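PDB 3T9P: mandelate racemase/muconate lactonizing enzyme family protein from Roseovarius sp. TM1035, which probably catalyses a reaction begun by proton abstraction beside a carboxylate, as enolase-superfamily enzymes do, though its true substrate is not established. Local coordinates for residues A[139-144]-A[340-345]; A[151-156]-A[334-339]; A[191-196]-A[223-228]. All coordinates share one frame; numbering follows the deposited sequence.

Interaction 1: residues A[139-144]-A[340-345]; sequences SSMRRD and EYYPWQ
M141 and R142 lie against the rings of Y341 and Y342 where two loops meet at one end of a TIM-like barrel, the modified (beta/alpha)-barrel of the enolase superfamily. Residues 139-144 run on from the first barrel strand, 132-139, and 340-345 follow strand 332-335, its parallel neighbour. The contact is made by carbon chains and aromatic rings, while the R142 guanidinium finds a partner within its own loop. Y341 holds CG opposite its backbone N (chi1 -176°), which sends the ring straight across the gap. Two methylene groups come to it obliquely from the same side of its plane: M141 CB lies 3.8 Å from Y341 CE2, R142 CG 3.5 Å from Y341 CE1. The arginine slides past the ring in the opposite direction, its guanidinium plane only 25° from the ring plane. A bend at chi3 (51°) then turns the head toward D144, whose OD2 takes a nearly straight salt-bridged hydrogen bond from R142 NE at 3.0 Å. Arginine suits this place because its long aliphatic shaft can line an aromatic ring while its charge is answered by a nearby carboxylate. Methionine is equally apt next door, since its flexible chain bends at chi2 and crosses Y342 at about a right angle. CD2 of Y341 stands over the centre of the Y342 ring, 3.5 Å above the plane, on the same side as M141 CG. The Y342 hydroxyl reaches the methionine, with Y342 OH 3.2 Å from M141 CG.

Interaction 2: residues A[151-156]-A[334-339]; sequences AERFCR and FSIEGP
R153, reaching out from helix 147-161, grips E337 end-on with both terminal nitrogens and rests its guanidinium on I336. This is the tight part of the contact. R153 NH1 gives E337 OE1 a nearly straight bond of 2.8 Å, in the plane of the guanidinium but from above that of the carboxylate. The second bond, R153 NH2 to E337 OE2 at 2.9 Å, is more bent and meets its oxygen on the syn side. The two flat groups are turned 48° apart, so the bidentate salt bridge is twisted and not coplanar. Beneath it, I336 CD1 sits over the centre of the guanidinium, 3.6 Å from R153 CZ; a methyl group can lie on that face because the N-H bonds all point outward in the plane. R153 CG takes the crowded position between backbone N and carbonyl carbon (chi1 71°), and from there the chain runs extended to the glutamate. Both acids near this arginine have work to do: E150 pairs with R153 NE, while E337 OE2 also accepts from the backbone N of M141. With two carboxylates paired to it, the positive charge is probably well stabilised, and the buried E337 is likely to remain ionised. The apolar side is looser. F154 CE1, at the ring edge, stands 4.1 Å from I336 CD1, an ordinary van der Waals approach. Toward solvent the segments diverge, the loop leading out to the exposed P339. On the inner side, F154 touches V192 and L196 of helix 184-196 and meets the ring of F166 on strand 165-169, and I336 leans on A138 of strand 132-139, tying a helix of the barrel's outer layer to the strands within.

Interaction 3: residues A[191-196]-A[223-228]; sequences TVSRAL and QDNGIG
S193 turns its hydroxyl to the side opposite its backbone N (chi1 176°), and this rotation aims OG out of helix 184-196 at the backbone carbonyl of N225. N225 CB packs 3.9 Å from S193 OG. The one hydrogen bond between the segments runs from S193 OG to N225 O, 2.8 Å long. The hydroxyl approaches in the carbonyl plane, on a lone pair, with a C=O...O angle of 143°. That carbonyl is available because helix 212-224 has just ended: N225 is the first residue to leave helical angles. A Schellman motif finishes the helix, with G226 N bonded to Q223 O and I227 N reaching back five residues, and G226 takes the positive phi (77°) that glycine adopts most easily. The helix is the connecting arm of a right-handed beta-alpha-beta crossover, between parallel strands 201-205 and 229-231 of the barrel, and helix 184-196 lies next to it in the outer layer. Serine suits so close an approach: it is small enough to let the backbones come within 6.4 Å, measured from S193 CA to N225 CA, yet carries a donor. Replacing S193 by alanine is likely to cost N225 O its hydroxyl donor, the bond from K202 NZ being weak, and to hold the end of helix 212-224 less firmly against its neighbour. On the barrel side, the buried I227 extends CD1 to 4.4 Å from S193 CB, a light apolar touch; I227 also touches W168 of strand 165-169 and K202 of strand 201-205.

The three contacts lie along one part of the barrel domain, moving outward from its loops to its helices. Interactions 1 and 2, with centres 10 Å apart, share the pairing of the first and last parallel strands, where S139 N bonds to F334 O at 2.9 Å. Interaction 2 then meets interaction 3 through neighbouring helices: F154 CD2 lies 3.5 Å from V192 CG1, and A151 CB 3.7 Å from A195 CB. Interactions 1 and 3 do not touch, their nearest atoms being about 8 Å apart. Interaction 1 is at the strand ends where this superfamily places its active site; a bound formate, probably from the crystallisation liquor, lies about 5 Å from the Y342 side chain.

Interaction 1: residues A[139-144]-A[340-345]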
loop_
_atom_site.group_PDB
_atom_site.type_symbol
_atom_site.label_atom_id
_atom_site.label_comp_id
_atom_site.label_asym_id
_atom_site.label_seq_id
_atom_site.Cartn_x
_atom_site.Cartn_y
_atom_site.Cartn_z
ATOM N N SER A 139 -16.957 -14.404 -16.492
ATOM C CA SER A 139 -16.629 -13.002 -16.323
ATOM C C SER A 139 -15.850 -12.430 -17.554
ATOM O O SER A 139 -14.737 -12.927 -17.873
ATOM C CB SER A 139 -15.706 -12.836 -15.094
ATOM O OG SER A 139 -15.591 -11.457 -14.757
ATOM N N SER A 140 -16.442 -11.443 -18.194
ATOM C CA SER A 140 -15.812 -10.671 -19.215
ATOM C C SER A 140 -14.961 -9.577 -18.544
ATOM O O SER A 140 -15.428 -8.879 -17.631
ATOM C CB SER A 140 -16.910 -10.018 -20.067
ATOM O OG SER A 140 -16.257 -8.989 -20.813
ATOM N N MET A 141 -13.697 -9.446 -18.951
ATOM C CA MET A 141 -12.861 -8.329 -18.496
ATOM C C MET A 141 -12.906 -7.073 -19.396
ATOM O O MET A 141 -12.273 -6.079 -19.032
ATOM C CB MET A 141 -11.401 -8.762 -18.465
ATOM C CG MET A 141 -11.249 -10.141 -17.693
ATOM S SD MET A 141 -11.812 -9.756 -15.916
ATOM C CE MET A 141 -12.205 -11.426 -15.509
ATOM N N ARG A 142 -13.650 -7.085 -20.505
ATOM C CA ARG A 142 -13.451 -6.087 -21.562
ATOM C C ARG A 142 -14.525 -5.061 -21.626
ATOM O O ARG A 142 -15.728 -5.377 -21.495
ATOM C CB ARG A 142 -13.394 -6.808 -22.946
ATOM C CG ARG A 142 -12.137 -7.642 -23.059
ATOM C CD ARG A 142 -12.062 -8.483 -24.394
ATOM N NE ARG A 142 -12.294 -7.651 -25.564
ATOM C CZ ARG A 142 -12.682 -8.117 -26.764
ATOM N NH1 ARG A 142 -12.789 -9.412 -26.967
ATOM N NH2 ARG A 142 -12.958 -7.286 -27.766
ATOM N N ARG A 143 -14.102 -3.806 -21.838
ATOM C CA ARG A 143 -14.959 -2.729 -22.215
ATOM C C ARG A 143 -14.815 -2.393 -23.730
ATOM O O ARG A 143 -15.641 -1.679 -24.262
ATOM C CB ARG A 143 -14.687 -1.469 -21.409
ATOM C CG ARG A 143 -15.158 -1.554 -20.016
ATOM C CD ARG A 143 -14.765 -0.396 -19.216
ATOM N NE ARG A 143 -15.537 -0.470 -17.992
ATOM C CZ ARG A 143 -15.156 -1.151 -16.910
ATOM N NH1 ARG A 143 -15.948 -1.197 -15.832
ATOM N NH2 ARG A 143 -13.984 -1.818 -16.890
ATOM N N ASP A 144 -13.766 -2.875 -24.348
ATOM C CA ASP A 144 -13.557 -2.635 -25.746
ATOM C C ASP A 144 -14.496 -3.425 -26.653
ATOM O O ASP A 144 -14.597 -3.175 -27.801
ATOM C CB ASP A 144 -12.085 -2.708 -26.118
ATOM C CG ASP A 144 -11.529 -4.060 -25.988
ATOM O OD1 ASP A 144 -10.872 -4.440 -26.910
ATOM O OD2 ASP A 144 -11.768 -4.754 -25.020
ATOM N N GLU A 340 -5.922 -14.801 -26.663
ATOM C CA GLU A 340 -5.724 -13.546 -27.349
ATOM C C GLU A 340 -5.640 -12.379 -26.367
ATOM O O GLU A 340 -5.006 -11.369 -26.656
ATOM C CB GLU A 340 -6.852 -13.305 -28.355
ATOM N N TYR A 341 -6.311 -12.488 -25.222
ATOM C CA TYR A 341 -6.348 -11.384 -24.306
ATOM C C TYR A 341 -5.322 -11.556 -23.135
ATOM O O TYR A 341 -4.781 -10.572 -22.654
ATOM C CB TYR A 341 -7.774 -11.281 -23.782
ATOM C CG TYR A 341 -8.055 -10.124 -22.875
ATOM C CD1 TYR A 341 -8.363 -8.885 -23.400
ATOM C CD2 TYR A 341 -8.034 -10.290 -21.464
ATOM C CE1 TYR A 341 -8.658 -7.793 -22.560
ATOM C CE2 TYR A 341 -8.347 -9.210 -20.609
ATOM C CZ TYR A 341 -8.642 -7.968 -21.194
ATOM O OH TYR A 341 -8.949 -6.915 -20.395
ATOM N N TYR A 342 -5.136 -12.783 -22.650
ATOM C CA TYR A 342 -4.099 -13.150 -21.668
ATOM C C TYR A 342 -3.176 -14.212 -22.284
ATOM O O TYR A 342 -3.137 -15.365 -21.828
ATOM C CB TYR A 342 -4.738 -13.754 -20.400
ATOM C CG TYR A 342 -5.654 -12.860 -19.573
ATOM C CD1 TYR A 342 -5.279 -11.583 -19.259
ATOM C CD2 TYR A 342 -6.903 -13.343 -19.080
ATOM C CE1 TYR A 342 -6.104 -10.715 -18.417
ATOM C CE2 TYR A 342 -7.725 -12.520 -18.272
ATOM C CZ TYR A 342 -7.316 -11.220 -17.944
ATOM O OH TYR A 342 -8.099 -10.433 -17.140
ATOM N N PRO A 343 -2.338 -13.806 -23.270
ATOM C CA PRO A 343 -1.477 -14.856 -23.867
ATOM C C PRO A 343 -0.528 -15.415 -22.827
ATOM O O PRO A 343 -0.096 -16.547 -22.927
ATOM C CB PRO A 343 -0.678 -14.093 -24.968
ATOM C CG PRO A 343 -0.818 -12.593 -24.650
ATOM C CD PRO A 343 -2.105 -12.450 -23.813
ATOM N N TRP A 344 -0.150 -14.601 -21.841
ATOM C CA TRP A 344 0.775 -15.070 -20.791
ATOM C C TRP A 344 0.223 -16.145 -19.817
ATOM O O TRP A 344 1.025 -16.813 -19.126
ATOM C CB TRP A 344 1.325 -13.901 -19.995
ATOM C CG TRP A 344 0.135 -13.069 -19.401
ATOM C CD1 TRP A 344 -0.476 -11.984 -19.955
ATOM C CD2 TRP A 344 -0.614 -13.374 -18.208
ATOM N NE1 TRP A 344 -1.539 -11.553 -19.135
ATOM C CE2 TRP A 344 -1.594 -12.352 -18.041
ATOM C CE3 TRP A 344 -0.504 -14.349 -17.219
ATOM C CZ2 TRP A 344 -2.489 -12.310 -16.920
ATOM C CZ3 TRP A 344 -1.395 -14.267 -16.098
ATOM C CH2 TRP A 344 -2.350 -13.255 -15.993
ATOM N N GLN A 345 -1.081 -16.363 -19.759
ATOM C CA GLN A 345 -1.566 -17.432 -18.863
ATOM C C GLN A 345 -1.661 -18.840 -19.578
ATOM O O GLN A 345 -1.926 -19.877 -18.920
ATOM C CB GLN A 345 -2.873 -17.045 -18.205
ATOM C CG GLN A 345 -4.084 -17.267 -19.243
ATOM C CD GLN A 345 -5.450 -16.852 -18.701
ATOM O OE1 GLN A 345 -5.513 -16.213 -17.629
ATOM N NE2 GLN A 345 -6.553 -17.128 -19.467
#

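Interaction 2: residues A[151-156]-A[334-339]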
loop_
_atom_site.group_PDB
_atom_site.type_symbol
_atom_site.label_atom_id
_atom_site.label_comp_id
_atom_site.label_asym_id
_atom_site.label_seq_id
_atom_site.Cartn_x
_atom_site.Cartn_y
_atom_site.Cartn_z
ATOM N N ALA A 151 -22.712 -10.307 -26.136
ATOM C CA ALA A 151 -23.883 -11.170 -26.084
ATOM C C ALA A 151 -23.690 -12.488 -26.783
ATOM O O ALA A 151 -24.002 -13.512 -26.247
ATOM C CB ALA A 151 -25.064 -10.476 -26.658
ATOM N N GLU A 152 -23.107 -12.429 -27.976
ATOM C CA GLU A 152 -22.880 -13.621 -28.727
ATOM C C GLU A 152 -21.904 -14.546 -28.063
ATOM O O GLU A 152 -22.154 -15.723 -28.003
ATOM C CB GLU A 152 -22.470 -13.378 -30.191
ATOM C CG GLU A 152 -22.677 -14.630 -31.072
ATOM C CD GLU A 152 -23.957 -15.518 -30.705
ATOM O OE1 GLU A 152 -25.111 -15.064 -30.858
ATOM O OE2 GLU A 152 -23.783 -16.684 -30.264
ATOM N N ARG A 153 -20.804 -14.025 -27.536
ATOM C CA ARG A 153 -19.888 -14.985 -26.942
ATOM C C ARG A 153 -20.517 -15.556 -25.668
ATOM O O ARG A 153 -20.280 -16.707 -25.367
ATOM C CB ARG A 153 -18.474 -14.429 -26.762
ATOM C CG ARG A 153 -18.287 -13.383 -25.701
ATOM C CD ARG A 153 -16.776 -13.129 -25.517
ATOM N NE ARG A 153 -16.563 -12.024 -24.557
ATOM C CZ ARG A 153 -15.380 -11.696 -24.061
ATOM N NH1 ARG A 153 -14.287 -12.408 -24.364
ATOM N NH2 ARG A 153 -15.289 -10.637 -23.220
ATOM N N PHE A 154 -21.288 -14.752 -24.938
ATOM C CA PHE A 154 -21.953 -15.207 -23.710
ATOM C C PHE A 154 -22.977 -16.312 -24.050
ATOM O O PHE A 154 -23.049 -17.352 -23.342
ATOM C CB PHE A 154 -22.641 -14.050 -23.039
ATOM C CG PHE A 154 -21.754 -13.232 -22.098
ATOM C CD1 PHE A 154 -20.387 -13.544 -21.916
ATOM C CD2 PHE A 154 -22.301 -12.194 -21.362
ATOM C CE1 PHE A 154 -19.628 -12.819 -21.000
ATOM C CE2 PHE A 154 -21.498 -11.388 -20.473
ATOM C CZ PHE A 154 -20.171 -11.698 -20.290
ATOM N N CYS A 155 -23.766 -16.111 -25.118
ATOM C CA CYS A 155 -24.715 -17.160 -25.546
ATOM C C CYS A 155 -24.093 -18.513 -25.758
ATOM O O CYS A 155 -24.649 -19.519 -25.301
ATOM C CB CYS A 155 -25.560 -16.688 -26.758
ATOM S SG CYS A 155 -26.785 -15.541 -26.179
ATOM N N ARG A 156 -22.936 -18.520 -26.435
ATOM C CA ARG A 156 -22.168 -19.716 -26.760
ATOM C C ARG A 156 -21.664 -20.372 -25.433
ATOM O O ARG A 156 -21.743 -21.595 -25.291
ATOM C CB ARG A 156 -20.981 -19.400 -27.695
ATOM C CG ARG A 156 -21.400 -19.134 -29.173
ATOM C CD ARG A 156 -20.279 -18.461 -30.074
ATOM N NE ARG A 156 -18.948 -19.115 -30.018
ATOM C CZ ARG A 156 -17.791 -18.556 -29.605
ATOM N NH1 ARG A 156 -17.727 -17.279 -29.184
ATOM N NH2 ARG A 156 -16.671 -19.299 -29.624
ATOM N N PHE A 334 -15.037 -16.547 -12.901
ATOM C CA PHE A 334 -14.218 -17.353 -13.878
ATOM C C PHE A 334 -13.932 -16.539 -15.157
ATOM O O PHE A 334 -14.833 -16.303 -15.950
ATOM C CB PHE A 334 -14.918 -18.684 -14.160
ATOM C CG PHE A 334 -14.050 -19.671 -14.902
ATOM C CD1 PHE A 334 -13.181 -20.506 -14.216
ATOM C CD2 PHE A 334 -14.074 -19.747 -16.292
ATOM C CE1 PHE A 334 -12.324 -21.416 -14.913
ATOM C CE2 PHE A 334 -13.207 -20.608 -16.993
ATOM C CZ PHE A 334 -12.341 -21.468 -16.310
ATOM N N SER A 335 -12.679 -16.101 -15.370
ATOM C CA SER A 335 -12.412 -15.260 -16.500
ATOM C C SER A 335 -12.628 -16.114 -17.789
ATOM O O SER A 335 -12.122 -17.225 -17.915
ATOM C CB SER A 335 -10.948 -14.795 -16.424
ATOM O OG SER A 335 -10.619 -14.258 -17.696
ATOM N N ILE A 336 -13.448 -15.639 -18.689
ATOM C CA ILE A 336 -13.687 -16.380 -19.944
ATOM C C ILE A 336 -12.813 -15.832 -21.107
ATOM O O ILE A 336 -12.982 -16.246 -22.248
ATOM C CB ILE A 336 -15.243 -16.449 -20.325
ATOM C CG1 ILE A 336 -16.002 -15.123 -20.094
ATOM C CG2 ILE A 336 -15.963 -17.456 -19.370
ATOM C CD1 ILE A 336 -15.711 -14.085 -21.326
ATOM N N GLU A 337 -11.899 -14.914 -20.821
ATOM C CA GLU A 337 -11.127 -14.259 -21.890
ATOM C C GLU A 337 -10.191 -15.309 -22.431
ATOM O O GLU A 337 -9.611 -16.108 -21.672
ATOM C CB GLU A 337 -10.319 -13.102 -21.326
ATOM C CG GLU A 337 -11.189 -11.931 -20.741
ATOM C CD GLU A 337 -12.127 -11.357 -21.744
ATOM O OE1 GLU A 337 -11.962 -11.671 -22.978
ATOM O OE2 GLU A 337 -13.058 -10.586 -21.367
ATOM N N GLY A 338 -10.008 -15.333 -23.732
ATOM C CA GLY A 338 -9.082 -16.332 -24.277
ATOM C C GLY A 338 -7.601 -15.933 -24.341
ATOM O O GLY A 338 -7.166 -14.862 -23.858
ATOM N N PRO A 339 -6.821 -16.805 -24.972
ATOM C CA PRO A 339 -5.392 -16.663 -25.160
ATOM C C PRO A 339 -5.014 -15.348 -25.898
ATOM O O PRO A 339 -3.950 -14.801 -25.706
ATOM C CB PRO A 339 -5.030 -17.970 -25.926
ATOM C CG PRO A 339 -6.388 -18.402 -26.636
ATOM C CD PRO A 339 -7.344 -18.090 -25.526
#

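Interaction 3: residues A[191-196]-A[223-228]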
loop_
_atom_site.group_PDB
_atom_site.type_symbol
_atom_site.label_atom_id
_atom_site.label_comp_id
_atom_site.label_asym_id
_atom_site.label_seq_id
_atom_site.Cartn_x
_atom_site.Cartn_y
_atom_site.Cartn_z
ATOM N N THR A 191 -28.938 -5.127 -24.009
ATOM C CA THR A 191 -28.575 -6.101 -25.038
ATOM C C THR A 191 -28.079 -7.444 -24.542
ATOM O O THR A 191 -28.416 -8.484 -25.122
ATOM C CB THR A 191 -27.488 -5.445 -26.054
ATOM O OG1 THR A 191 -28.060 -4.261 -26.575
ATOM C CG2 THR A 191 -27.054 -6.368 -27.134
ATOM N N VAL A 192 -27.147 -7.437 -23.592
ATOM C CA VAL A 192 -26.577 -8.692 -23.094
ATOM C C VAL A 192 -27.669 -9.443 -22.261
ATOM O O VAL A 192 -27.873 -10.666 -22.403
ATOM C CB VAL A 192 -25.278 -8.403 -22.262
ATOM C CG1 VAL A 192 -24.746 -9.685 -21.610
ATOM C CG2 VAL A 192 -24.219 -7.866 -23.194
ATOM N N SER A 193 -28.385 -8.688 -21.459
ATOM C CA SER A 193 -29.401 -9.258 -20.593
ATOM C C SER A 193 -30.533 -9.953 -21.410
ATOM O O SER A 193 -30.884 -11.126 -21.103
ATOM C CB SER A 193 -30.019 -8.156 -19.737
ATOM O OG SER A 193 -31.086 -8.709 -18.961
ATOM N N ARG A 194 -31.060 -9.281 -22.458
ATOM C CA ARG A 194 -32.107 -9.938 -23.277
ATOM C C ARG A 194 -31.508 -11.086 -24.038
ATOM O O ARG A 194 -32.163 -12.082 -24.145
ATOM C CB ARG A 194 -32.880 -8.949 -24.170
ATOM C CG ARG A 194 -33.579 -7.720 -23.402
ATOM C CD ARG A 194 -34.144 -6.618 -24.369
ATOM N NE ARG A 194 -35.338 -7.144 -25.048
ATOM C CZ ARG A 194 -35.350 -7.799 -26.222
ATOM N NH1 ARG A 194 -34.234 -7.969 -26.928
ATOM N NH2 ARG A 194 -36.493 -8.265 -26.727
ATOM N N ALA A 195 -30.264 -11.028 -24.543
ATOM C CA ALA A 195 -29.714 -12.207 -25.237
ATOM C C ALA A 195 -29.625 -13.383 -24.262
ATOM O O ALA A 195 -29.925 -14.499 -24.632
ATOM C CB ALA A 195 -28.320 -11.952 -25.847
ATOM N N LEU A 196 -29.207 -13.108 -22.988
ATOM C CA LEU A 196 -28.896 -14.236 -22.070
ATOM C C LEU A 196 -30.224 -14.877 -21.666
ATOM O O LEU A 196 -30.280 -16.114 -21.483
ATOM C CB LEU A 196 -28.197 -13.727 -20.808
ATOM C CG LEU A 196 -26.698 -13.458 -20.915
ATOM C CD1 LEU A 196 -26.209 -12.865 -19.573
ATOM C CD2 LEU A 196 -25.945 -14.782 -21.250
ATOM N N GLN A 223 -31.434 -2.745 -12.631
ATOM C CA GLN A 223 -32.617 -3.413 -11.983
ATOM C C GLN A 223 -33.732 -3.753 -13.043
ATOM O O GLN A 223 -34.341 -4.863 -13.061
ATOM C CB GLN A 223 -33.087 -2.555 -10.827
ATOM C CG GLN A 223 -32.103 -2.592 -9.662
ATOM C CD GLN A 223 -32.429 -1.653 -8.513
ATOM O OE1 GLN A 223 -33.248 -0.664 -8.630
ATOM N NE2 GLN A 223 -31.796 -1.888 -7.387
ATOM N N ASP A 224 -33.997 -2.818 -13.953
ATOM C CA ASP A 224 -35.010 -3.036 -14.986
ATOM C C ASP A 224 -34.655 -4.233 -15.795
ATOM O O ASP A 224 -35.551 -4.909 -16.380
ATOM C CB ASP A 224 -34.982 -1.845 -15.979
ATOM C CG ASP A 224 -35.665 -0.610 -15.417
ATOM O OD1 ASP A 224 -36.438 -0.715 -14.402
ATOM O OD2 ASP A 224 -35.434 0.480 -15.999
ATOM N N ASN A 225 -33.344 -4.410 -16.018
ATOM C CA ASN A 225 -32.872 -5.565 -16.723
ATOM C C ASN A 225 -32.538 -6.860 -15.940
ATOM O O ASN A 225 -31.932 -7.798 -16.505
ATOM C CB ASN A 225 -31.652 -5.098 -17.548
ATOM C CG ASN A 225 -32.092 -4.189 -18.654
ATOM O OD1 ASN A 225 -32.142 -2.955 -18.504
ATOM N ND2 ASN A 225 -32.566 -4.809 -19.725
ATOM N N GLY A 226 -32.903 -6.895 -14.677
ATOM C CA GLY A 226 -32.756 -8.113 -13.832
ATOM C C GLY A 226 -31.321 -8.371 -13.352
ATOM O O GLY A 226 -31.004 -9.493 -13.121
ATOM N N ILE A 227 -30.459 -7.336 -13.258
ATOM C CA ILE A 227 -29.027 -7.490 -12.884
ATOM C C ILE A 227 -29.021 -7.313 -11.404
ATOM O O ILE A 227 -29.422 -6.252 -10.880
ATOM C CB ILE A 227 -28.081 -6.399 -13.525
ATOM C CG1 ILE A 227 -28.102 -6.298 -15.062
ATOM C CG2 ILE A 227 -26.691 -6.454 -12.943
ATOM C CD1 ILE A 227 -28.222 -7.473 -15.794
ATOM N N GLY A 228 -28.557 -8.334 -10.704
ATOM C CA GLY A 228 -28.673 -8.401 -9.237
ATOM C C GLY A 228 -27.415 -8.068 -8.456
ATOM O O GLY A 228 -27.448 -8.091 -7.240
#